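Local coordinates for protein mandelate racemase/muconate lactonizing enzyme (PDB 2QDD) that is of unknown specific function but belongs to the magnesium-dependent mandelate racemase/muconate lactonizing enzymes of the enolase superfamily and probably acts on a carboxylate substrate, at residues A[285-296]-A[313-322]; A[136-144]-A[156-167]. All coordinates share one frame; numbering follows the deposited sequence.

Contact 1: A[285-296]-A[313-322]; sequences VSVGWQMHIEDV and TPEANRLASW
H292 carries CG anti to its carbonyl carbon (chi1 -65°), and with chi2 this turns one face of the imidazole to L319 CB, 3.9 Å from the ring centroid in a CH-pi contact. L319 takes the same first torsion (-63°), which brings its CD1 to 3.8 Å from H292 NE2 and also against Q290 CB. H292 ND1 donates to A320 O at 2.6 Å, close to the ring plane, which restrains the rotation of the ring. NE2 of H292 is buried and has no partner in this model; the side chain lies about 6 Å from that of E220, a residue that binds magnesium in this protein, although no metal is bound in this chain.

Further back, the N317 amide binds the chain just past helix 274-287, where G288, with positive phi, closes a Schellman motif. N317 ND2 reaches W289 O at 2.9 Å in a nearly straight bond (173°), and a water links the same ND2 to V285 O. Q290 answers with its own amide, NE2 to A316 O at 3.0 Å. One residue further on, M291 pairs with R318 in a single beta bridge, M291 N to N317 O and L319 N to M291 O. Strand 290-293 belongs to the C-terminal barrel domain, and here the loop after helix 300-311 runs along the side of it turned from strand 263-266.

S321 OG donates to I293 O at 2.6 Å, and a second water joins S321 OG, I293 N and L319 O. At the far end the E294 carboxylate lies against CB of W322; OE1 takes a weak bond from W322 N, and OE2 has a long, weak ion pair with K265. The edge of the indole meets D295 O, with W322 CE3 at 3.5 Å.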
loop_
_atom_site.group_PDB
_atom_site.type_symbol
_atom_site.label_atom_id
_atom_site.label_comp_id
_atom_site.label_asym_id
_atom_site.label_seq_id
_atom_site.Cartn_x
_atom_site.Cartn_y
_atom_site.Cartn_z
ATOM N N VAL A 285 25.425 -3.812 2.537
ATOM C CA VAL A 285 25.791 -4.284 3.871
ATOM C C VAL A 285 24.706 -3.951 4.906
ATOM O O VAL A 285 24.310 -4.818 5.691
ATOM C CB VAL A 285 27.172 -3.703 4.302
ATOM C CG1 VAL A 285 27.453 -3.950 5.793
ATOM C CG2 VAL A 285 28.290 -4.285 3.439
ATOM N N SER A 286 24.209 -2.712 4.876
ATOM C CA SER A 286 23.186 -2.239 5.813
ATOM C C SER A 286 21.852 -2.984 5.724
ATOM O O SER A 286 21.147 -3.111 6.726
ATOM C CB SER A 286 22.947 -0.738 5.635
ATOM O OG SER A 286 24.155 -0.017 5.793
ATOM N N VAL A 287 21.513 -3.473 4.531
ATOM C CA VAL A 287 20.209 -4.098 4.281
ATOM C C VAL A 287 20.315 -5.616 4.110
ATOM O O VAL A 287 19.309 -6.307 3.907
ATOM C CB VAL A 287 19.450 -3.441 3.076
ATOM C CG1 VAL A 287 19.263 -1.954 3.303
ATOM C CG2 VAL A 287 20.165 -3.681 1.753
ATOM N N GLY A 288 21.541 -6.122 4.192
ATOM C CA GLY A 288 21.802 -7.555 4.205
ATOM C C GLY A 288 21.801 -8.201 2.835
ATOM O O GLY A 288 21.470 -9.375 2.709
ATOM N N TRP A 289 22.166 -7.432 1.811
ATOM C CA TRP A 289 22.360 -7.980 0.471
ATOM C C TRP A 289 23.640 -8.802 0.403
ATOM O O TRP A 289 24.604 -8.528 1.115
ATOM C CB TRP A 289 22.414 -6.860 -0.572
ATOM C CG TRP A 289 21.072 -6.307 -0.981
ATOM C CD1 TRP A 289 19.844 -6.846 -0.727
ATOM C CD2 TRP A 289 20.835 -5.107 -1.735
ATOM N NE1 TRP A 289 18.857 -6.055 -1.267
ATOM C CE2 TRP A 289 19.438 -4.984 -1.895
ATOM C CE3 TRP A 289 21.670 -4.126 -2.291
ATOM C CZ2 TRP A 289 18.851 -3.910 -2.586
ATOM C CZ3 TRP A 289 21.085 -3.059 -2.975
ATOM C CH2 TRP A 289 19.690 -2.967 -3.118
ATOM N N GLN A 290 23.640 -9.810 -0.459
ATOM C CA GLN A 290 24.875 -10.484 -0.839
ATOM C C GLN A 290 25.267 -10.062 -2.249
ATOM O O GLN A 290 24.406 -9.878 -3.095
ATOM C CB GLN A 290 24.684 -11.990 -0.764
ATOM C CG GLN A 290 24.625 -12.522 0.653
ATOM C CD GLN A 290 24.776 -14.020 0.702
ATOM O OE1 GLN A 290 24.092 -14.749 -0.016
ATOM N NE2 GLN A 290 25.680 -14.493 1.548
ATOM N N MET A 291 26.563 -9.880 -2.496
ATOM C CA MET A 291 27.014 -9.035 -3.604
ATOM C C MET A 291 28.171 -9.647 -4.393
ATOM O O MET A 291 29.144 -10.094 -3.802
ATOM C CB MET A 291 27.384 -7.630 -3.102
ATOM C CG MET A 291 26.205 -6.808 -2.573
ATOM S SD MET A 291 26.657 -5.228 -1.836
ATOM C CE MET A 291 27.116 -5.686 -0.172
ATOM N N HIS A 292 28.049 -9.680 -5.724
ATOM C CA HIS A 292 29.193 -9.931 -6.611
ATOM C C HIS A 292 29.800 -8.589 -6.991
ATOM O O HIS A 292 29.095 -7.699 -7.453
ATOM C CB HIS A 292 28.777 -10.650 -7.898
ATOM C CG HIS A 292 28.247 -12.032 -7.688
ATOM N ND1 HIS A 292 29.063 -13.133 -7.548
ATOM C CD2 HIS A 292 26.979 -12.497 -7.621
ATOM C CE1 HIS A 292 28.321 -14.214 -7.390
ATOM N NE2 HIS A 292 27.052 -13.855 -7.429
ATOM N N ILE A 293 31.101 -8.434 -6.782
ATOM C CA ILE A 293 31.777 -7.181 -7.108
ATOM C C ILE A 293 32.914 -7.423 -8.102
ATOM O O ILE A 293 33.913 -8.072 -7.787
ATOM C CB ILE A 293 32.254 -6.414 -5.847
ATOM C CG1 ILE A 293 31.065 -6.127 -4.908
ATOM C CG2 ILE A 293 32.971 -5.135 -6.248
ATOM C CD1 ILE A 293 31.401 -5.347 -3.649
ATOM N N GLU A 294 32.726 -6.886 -9.303
ATOM C CA GLU A 294 33.531 -7.181 -10.486
ATOM C C GLU A 294 33.368 -5.993 -11.430
ATOM O O GLU A 294 32.605 -5.085 -11.133
ATOM C CB GLU A 294 33.026 -8.457 -11.156
ATOM C CG GLU A 294 31.551 -8.423 -11.555
ATOM C CD GLU A 294 30.979 -9.808 -11.763
ATOM O OE1 GLU A 294 31.101 -10.651 -10.845
ATOM O OE2 GLU A 294 30.414 -10.060 -12.850
ATOM N N ASP A 295 34.069 -5.973 -12.557
ATOM C CA ASP A 295 33.710 -5.003 -13.583
ATOM C C ASP A 295 33.114 -5.645 -14.828
ATOM O O ASP A 295 33.018 -6.874 -14.922
ATOM C CB ASP A 295 34.850 -4.016 -13.893
ATOM C CG ASP A 295 34.336 -2.614 -14.281
ATOM O OD1 ASP A 295 35.156 -1.686 -14.464
ATOM O OD2 ASP A 295 33.105 -2.438 -14.417
ATOM N N VAL A 296 32.698 -4.797 -15.765
ATOM C CA VAL A 296 31.892 -5.171 -16.927
ATOM C C VAL A 296 32.756 -5.929 -17.938
ATOM O O VAL A 296 32.287 -6.854 -18.604
ATOM C CB VAL A 296 31.268 -3.899 -17.575
ATOM C CG1 VAL A 296 30.505 -4.229 -18.841
ATOM C CG2 VAL A 296 30.352 -3.199 -16.587
ATOM N N THR A 313 34.934 -5.809 1.373
ATOM C CA THR A 313 33.535 -6.113 1.682
ATOM C C THR A 313 33.490 -7.269 2.684
ATOM O O THR A 313 34.156 -8.282 2.468
ATOM C CB THR A 313 32.789 -6.496 0.379
ATOM O OG1 THR A 313 32.778 -5.370 -0.506
ATOM C CG2 THR A 313 31.363 -6.975 0.632
ATOM N N PRO A 314 32.717 -7.115 3.786
ATOM C CA PRO A 314 32.522 -8.166 4.805
ATOM C C PRO A 314 32.198 -9.543 4.222
ATOM O O PRO A 314 31.451 -9.644 3.244
ATOM C CB PRO A 314 31.332 -7.654 5.619
ATOM C CG PRO A 314 31.374 -6.174 5.466
ATOM C CD PRO A 314 31.989 -5.874 4.130
ATOM N N GLU A 315 32.768 -10.583 4.827
ATOM C CA GLU A 315 32.690 -11.960 4.317
ATOM C C GLU A 315 31.251 -12.454 4.079
ATOM O O GLU A 315 30.978 -13.126 3.081
ATOM C CB GLU A 315 33.486 -12.910 5.237
ATOM C CG GLU A 315 33.131 -14.409 5.166
ATOM C CD GLU A 315 33.829 -15.147 4.028
ATOM O OE1 GLU A 315 34.677 -16.019 4.320
ATOM O OE2 GLU A 315 33.524 -14.867 2.845
ATOM N N ALA A 316 30.338 -12.089 4.978
ATOM C CA ALA A 316 28.937 -12.521 4.898
ATOM C C ALA A 316 28.175 -11.915 3.719
ATOM O O ALA A 316 27.182 -12.476 3.261
ATOM C CB ALA A 316 28.213 -12.230 6.200
ATOM N N ASN A 317 28.652 -10.777 3.227
ATOM C CA ASN A 317 27.995 -10.070 2.132
ATOM C C ASN A 317 28.699 -10.251 0.793
ATOM O O ASN A 317 28.145 -9.920 -0.249
ATOM C CB ASN A 317 27.864 -8.588 2.463
ATOM C CG ASN A 317 27.179 -8.353 3.789
ATOM O OD1 ASN A 317 27.834 -8.239 4.825
ATOM N ND2 ASN A 317 25.850 -8.296 3.769
ATOM N N ARG A 318 29.920 -10.777 0.823
ATOM C CA ARG A 318 30.722 -10.893 -0.384
ATOM C C ARG A 318 30.528 -12.267 -1.008
ATOM O O ARG A 318 30.632 -13.286 -0.329
ATOM C CB ARG A 318 32.195 -10.630 -0.071
ATOM C CG ARG A 318 33.121 -10.607 -1.288
ATOM C CD ARG A 318 34.472 -11.214 -0.938
ATOM N NE ARG A 318 35.084 -10.512 0.189
ATOM C CZ ARG A 318 35.568 -11.096 1.281
ATOM N NH1 ARG A 318 36.093 -10.351 2.244
ATOM N NH2 ARG A 318 35.538 -12.418 1.411
ATOM N N LEU A 319 30.227 -12.285 -2.302
ATOM C CA LEU A 319 30.245 -13.523 -3.076
ATOM C C LEU A 319 31.419 -13.510 -4.061
ATOM O O LEU A 319 32.273 -12.628 -3.984
ATOM C CB LEU A 319 28.904 -13.724 -3.793
ATOM C CG LEU A 319 27.662 -13.888 -2.909
ATOM C CD1 LEU A 319 26.407 -13.557 -3.696
ATOM C CD2 LEU A 319 27.571 -15.285 -2.329
ATOM N N ALA A 320 31.458 -14.485 -4.970
ATOM C CA ALA A 320 32.537 -14.611 -5.951
ATOM C C ALA A 320 32.657 -13.413 -6.900
ATOM O O ALA A 320 31.666 -12.768 -7.230
ATOM C CB ALA A 320 32.387 -15.900 -6.739
ATOM N N SER A 321 33.884 -13.111 -7.315
ATOM C CA SER A 321 34.135 -12.124 -8.358
ATOM C C SER A 321 34.352 -12.804 -9.702
ATOM O O SER A 321 34.676 -13.986 -9.769
ATOM C CB SER A 321 35.349 -11.265 -8.009
ATOM O OG SER A 321 35.041 -10.326 -6.995
ATOM N N TRP A 322 34.153 -12.044 -10.770
ATOM C CA TRP A 322 34.515 -12.454 -12.117
ATOM C C TRP A 322 35.730 -11.630 -12.530
ATOM O O TRP A 322 35.835 -10.449 -12.189
ATOM C CB TRP A 322 33.330 -12.189 -13.042
ATOM C CG TRP A 322 33.511 -12.548 -14.480
ATOM C CD1 TRP A 322 33.539 -13.797 -15.015
ATOM C CD2 TRP A 322 33.642 -11.634 -15.580
ATOM N NE1 TRP A 322 33.696 -13.724 -16.380
ATOM C CE2 TRP A 322 33.760 -12.406 -16.752
ATOM C CE3 TRP A 322 33.682 -10.237 -15.684
ATOM C CZ2 TRP A 322 33.914 -11.830 -18.018
ATOM C CZ3 TRP A 322 33.827 -9.663 -16.943
ATOM C CH2 TRP A 322 33.945 -10.461 -18.093
HETATM O O HOH W 1 24.511 -7.419 6.180
HETATM O O HOH W 2 32.606 -10.388 -5.195
HETATM O O HOH W 3 36.333 -7.849 -12.302
#

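Contact 2: A[136-144]-A[156-167]; sequences PINSSISTG and AAAQGYRTHSAK
S139 and H164 sit side by side on neighbouring strands, with S139 OG 2.6 Å from H164 ND1 in the ring plane; either atom could be the donor. The serine hydroxyl gets there by standing between its backbone N and carbonyl carbon (chi1 69°). Independently of that torsion, CB of S139 lies over one face of Y161, 3.8 Å from the ring centroid in a CH-pi contact, while I137 O meets the ring edge at CD2.

Four backbone bonds carry these side chains: S139 N to T163 O, S165 N to S139 O, I141 N to S165 O, and K167 N to I141 O. They make a parallel pair whose short axes diverge by 26°, the first two strands of the beta-alpha-beta unit 135-141, 146-159, 163-167 in the barrel. The crossover helix packs on the face bearing S139 and I141, where A156 CB lies 3.8 Å from S139 CB and 4.2 Å from I141 CD1. It ends in a Schellman motif at G160, from which the chain turns into Y161. Farther out, H191 takes up H164 NE2.

Beyond the last strand bond, T143 OG1 donates to K167 O at 3.1 Å, from above the carbonyl plane. K167 NZ bonds weakly to S165 OG and forms a salt bridge with D196, a residue that binds magnesium in this protein, although this chain holds no metal. The end of strand 163-167 is thereby tied to the magnesium site, which probably keeps the lysine and the carboxylate in place relative to each other.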
loop_
_atom_site.group_PDB
_atom_site.type_symbol
_atom_site.label_atom_id
_atom_site.label_comp_id
_atom_site.label_asym_id
_atom_site.label_seq_id
_atom_site.Cartn_x
_atom_site.Cartn_y
_atom_site.Cartn_z
ATOM N N PRO A 136 37.228 -15.395 -3.896
ATOM C CA PRO A 136 36.856 -16.478 -4.813
ATOM C C PRO A 136 36.458 -15.960 -6.195
ATOM O O PRO A 136 35.814 -14.915 -6.310
ATOM C CB PRO A 136 35.655 -17.127 -4.120
ATOM C CG PRO A 136 35.843 -16.818 -2.687
ATOM C CD PRO A 136 36.416 -15.432 -2.667
ATOM N N ILE A 137 36.878 -16.683 -7.227
ATOM C CA ILE A 137 36.623 -16.308 -8.607
ATOM C C ILE A 137 35.650 -17.324 -9.176
ATOM O O ILE A 137 35.832 -18.525 -8.981
ATOM C CB ILE A 137 37.942 -16.277 -9.449
ATOM C CG1 ILE A 137 38.967 -15.314 -8.835
ATOM C CG2 ILE A 137 37.675 -15.906 -10.914
ATOM C CD1 ILE A 137 38.431 -13.909 -8.533
ATOM N N ASN A 138 34.609 -16.854 -9.860
ATOM C CA ASN A 138 33.673 -17.776 -10.498
ATOM C C ASN A 138 33.995 -18.146 -11.950
ATOM O O ASN A 138 34.544 -17.342 -12.702
ATOM C CB ASN A 138 32.210 -17.340 -10.311
ATOM C CG ASN A 138 31.850 -16.120 -11.125
ATOM O OD1 ASN A 138 31.466 -16.225 -12.292
ATOM N ND2 ASN A 138 31.959 -14.951 -10.511
ATOM N N SER A 139 33.652 -19.377 -12.326
ATOM C CA SER A 139 33.758 -19.835 -13.708
ATOM C C SER A 139 32.576 -19.379 -14.553
ATOM O O SER A 139 31.517 -19.039 -14.022
ATOM C CB SER A 139 33.851 -21.359 -13.756
ATOM O OG SER A 139 32.631 -21.964 -13.362
ATOM N N SER A 140 32.767 -19.387 -15.870
ATOM C CA SER A 140 31.694 -19.115 -16.818
ATOM C C SER A 140 31.385 -20.358 -17.634
ATOM O O SER A 140 32.232 -20.840 -18.392
ATOM C CB SER A 140 32.077 -17.966 -17.743
ATOM O OG SER A 140 32.518 -16.849 -16.994
ATOM N N ILE A 141 30.169 -20.869 -17.469
ATOM C CA ILE A 141 29.729 -22.089 -18.137
ATOM C C ILE A 141 28.767 -21.752 -19.275
ATOM O O ILE A 141 27.625 -21.356 -19.038
ATOM C CB ILE A 141 29.060 -23.079 -17.144
ATOM C CG1 ILE A 141 29.869 -23.211 -15.839
ATOM C CG2 ILE A 141 28.768 -24.428 -17.818
ATOM C CD1 ILE A 141 31.268 -23.826 -15.982
ATOM N N SER A 142 29.249 -21.918 -20.506
ATOM C CA SER A 142 28.507 -21.580 -21.725
ATOM C C SER A 142 27.298 -22.485 -21.934
ATOM O O SER A 142 27.290 -23.632 -21.485
ATOM C CB SER A 142 29.431 -21.676 -22.946
ATOM O OG SER A 142 30.301 -20.560 -23.028
ATOM N N THR A 143 26.286 -21.954 -22.618
ATOM C CA THR A 143 25.034 -22.667 -22.887
ATOM C C THR A 143 25.260 -23.902 -23.766
ATOM O O THR A 143 26.099 -23.888 -24.671
ATOM C CB THR A 143 23.989 -21.737 -23.562
ATOM O OG1 THR A 143 24.181 -20.384 -23.123
ATOM C CG2 THR A 143 22.575 -22.169 -23.214
ATOM N N GLY A 144 24.523 -24.970 -23.474
ATOM C CA GLY A 144 24.540 -26.182 -24.286
ATOM C C GLY A 144 23.525 -27.192 -23.797
ATOM O O GLY A 144 22.466 -26.821 -23.287
ATOM N N ALA A 156 35.869 -27.039 -15.003
ATOM C CA ALA A 156 36.086 -25.832 -14.202
ATOM C C ALA A 156 36.529 -26.162 -12.784
ATOM O O ALA A 156 37.385 -25.476 -12.221
ATOM C CB ALA A 156 34.827 -24.977 -14.181
ATOM N N ALA A 157 35.947 -27.223 -12.225
ATOM C CA ALA A 157 36.311 -27.735 -10.903
ATOM C C ALA A 157 37.765 -28.210 -10.824
ATOM O O ALA A 157 38.423 -28.044 -9.789
ATOM C CB ALA A 157 35.361 -28.853 -10.493
ATOM N N ALA A 158 38.248 -28.788 -11.925
ATOM C CA ALA A 158 39.630 -29.257 -12.054
ATOM C C ALA A 158 40.644 -28.114 -12.088
ATOM O O ALA A 158 41.772 -28.272 -11.616
ATOM C CB ALA A 158 39.778 -30.134 -13.293
ATOM N N GLN A 159 40.237 -26.969 -12.637
ATOM C CA GLN A 159 41.036 -25.743 -12.577
ATOM C C GLN A 159 40.959 -25.061 -11.208
ATOM O O GLN A 159 41.752 -24.160 -10.918
ATOM C CB GLN A 159 40.613 -24.759 -13.670
ATOM C CG GLN A 159 40.847 -25.248 -15.094
ATOM C CD GLN A 159 40.057 -24.453 -16.117
ATOM O OE1 GLN A 159 38.974 -24.862 -16.539
ATOM N NE2 GLN A 159 40.595 -23.307 -16.520
ATOM N N GLY A 160 40.001 -25.485 -10.382
ATOM C CA GLY A 160 39.900 -25.028 -8.994
ATOM C C GLY A 160 38.803 -24.011 -8.713
ATOM O O GLY A 160 38.752 -23.443 -7.622
ATOM N N TYR A 161 37.930 -23.780 -9.692
ATOM C CA TYR A 161 36.713 -22.984 -9.494
ATOM C C TYR A 161 35.709 -23.706 -8.596
ATOM O O TYR A 161 35.423 -24.883 -8.801
ATOM C CB TYR A 161 36.037 -22.701 -10.835
ATOM C CG TYR A 161 36.783 -21.764 -11.750
ATOM C CD1 TYR A 161 37.356 -22.230 -12.937
ATOM C CD2 TYR A 161 36.894 -20.404 -11.448
ATOM C CE1 TYR A 161 38.030 -21.366 -13.798
ATOM C CE2 TYR A 161 37.563 -19.531 -12.299
ATOM C CZ TYR A 161 38.128 -20.019 -13.473
ATOM O OH TYR A 161 38.791 -19.162 -14.314
ATOM N N ARG A 162 35.169 -22.992 -7.614
ATOM C CA ARG A 162 34.165 -23.557 -6.707
ATOM C C ARG A 162 32.817 -22.844 -6.825
ATOM O O ARG A 162 31.838 -23.256 -6.211
ATOM C CB ARG A 162 34.655 -23.519 -5.258
ATOM C CG ARG A 162 36.025 -24.134 -5.043
ATOM C CD ARG A 162 36.279 -24.440 -3.585
ATOM N NE ARG A 162 36.022 -25.844 -3.279
ATOM C CZ ARG A 162 35.037 -26.275 -2.499
ATOM N NH1 ARG A 162 34.201 -25.411 -1.934
ATOM N NH2 ARG A 162 34.888 -27.576 -2.283
ATOM N N THR A 163 32.779 -21.768 -7.606
ATOM C CA THR A 163 31.541 -21.064 -7.911
ATOM C C THR A 163 31.410 -20.968 -9.425
ATOM O O THR A 163 32.392 -20.734 -10.124
ATOM C CB THR A 163 31.508 -19.659 -7.265
ATOM O OG1 THR A 163 31.958 -19.746 -5.909
ATOM C CG2 THR A 163 30.087 -19.079 -7.272
ATOM N N HIS A 164 30.198 -21.185 -9.926
ATOM C CA HIS A 164 29.963 -21.326 -11.355
ATOM C C HIS A 164 28.774 -20.476 -11.791
ATOM O O HIS A 164 27.698 -20.538 -11.194
ATOM C CB HIS A 164 29.732 -22.798 -11.726
ATOM C CG HIS A 164 30.761 -23.728 -11.164
ATOM N ND1 HIS A 164 32.048 -23.798 -11.650
ATOM C CD2 HIS A 164 30.700 -24.609 -10.137
ATOM C CE1 HIS A 164 32.732 -24.689 -10.956
ATOM N NE2 HIS A 164 31.937 -25.197 -10.033
ATOM N N SER A 165 28.989 -19.679 -12.832
ATOM C CA SER A 165 27.919 -18.955 -13.493
ATOM C C SER A 165 27.478 -19.739 -14.725
ATOM O O SER A 165 28.146 -19.708 -15.757
ATOM C CB SER A 165 28.399 -17.556 -13.887
ATOM O OG SER A 165 27.310 -16.673 -14.060
ATOM N N ALA A 166 26.361 -20.449 -14.600
ATOM C CA ALA A 166 25.773 -21.186 -15.711
ATOM C C ALA A 166 24.854 -20.290 -16.535
ATOM O O ALA A 166 23.881 -19.736 -16.021
ATOM C CB ALA A 166 25.021 -22.402 -15.199
ATOM N N LYS A 167 25.174 -20.149 -17.816
ATOM C CA LYS A 167 24.458 -19.228 -18.696
ATOM C C LYS A 167 23.279 -19.938 -19.361
ATOM O O LYS A 167 23.465 -20.830 -20.191
ATOM C CB LYS A 167 25.401 -18.635 -19.747
ATOM C CG LYS A 167 26.743 -18.164 -19.210
ATOM C CD LYS A 167 26.674 -16.757 -18.645
ATOM C CE LYS A 167 27.871 -16.476 -17.743
ATOM N NZ LYS A 167 27.772 -15.135 -17.101
HETATM O O HOH W 4 35.920 -20.371 -7.224
#

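Overall arrangement
Both contacts belong to the same barrel sheet: contact 2 pairs its first two strands in the chain, 135-141 and 163-167, whereas contact 1 lays a loop along the edge strand 290-293. That loop ties them together, since S321 N and O are probably hydrogen-bonded to P136 O and N138 N, and 313-322 thus bridges strand 290-293 to strand 135-141 and helps close the ring. Contact 1 is buried, its centre about 11 Å from the centre of the chain, and relies largely on side chains gripping backbone carbonyls. Contact 2, centred about 17 Å out, is partly buried and runs on regular parallel strand bonds. Each brings two side chains near magnesium-site residues: H292 and E294, S165 and K167.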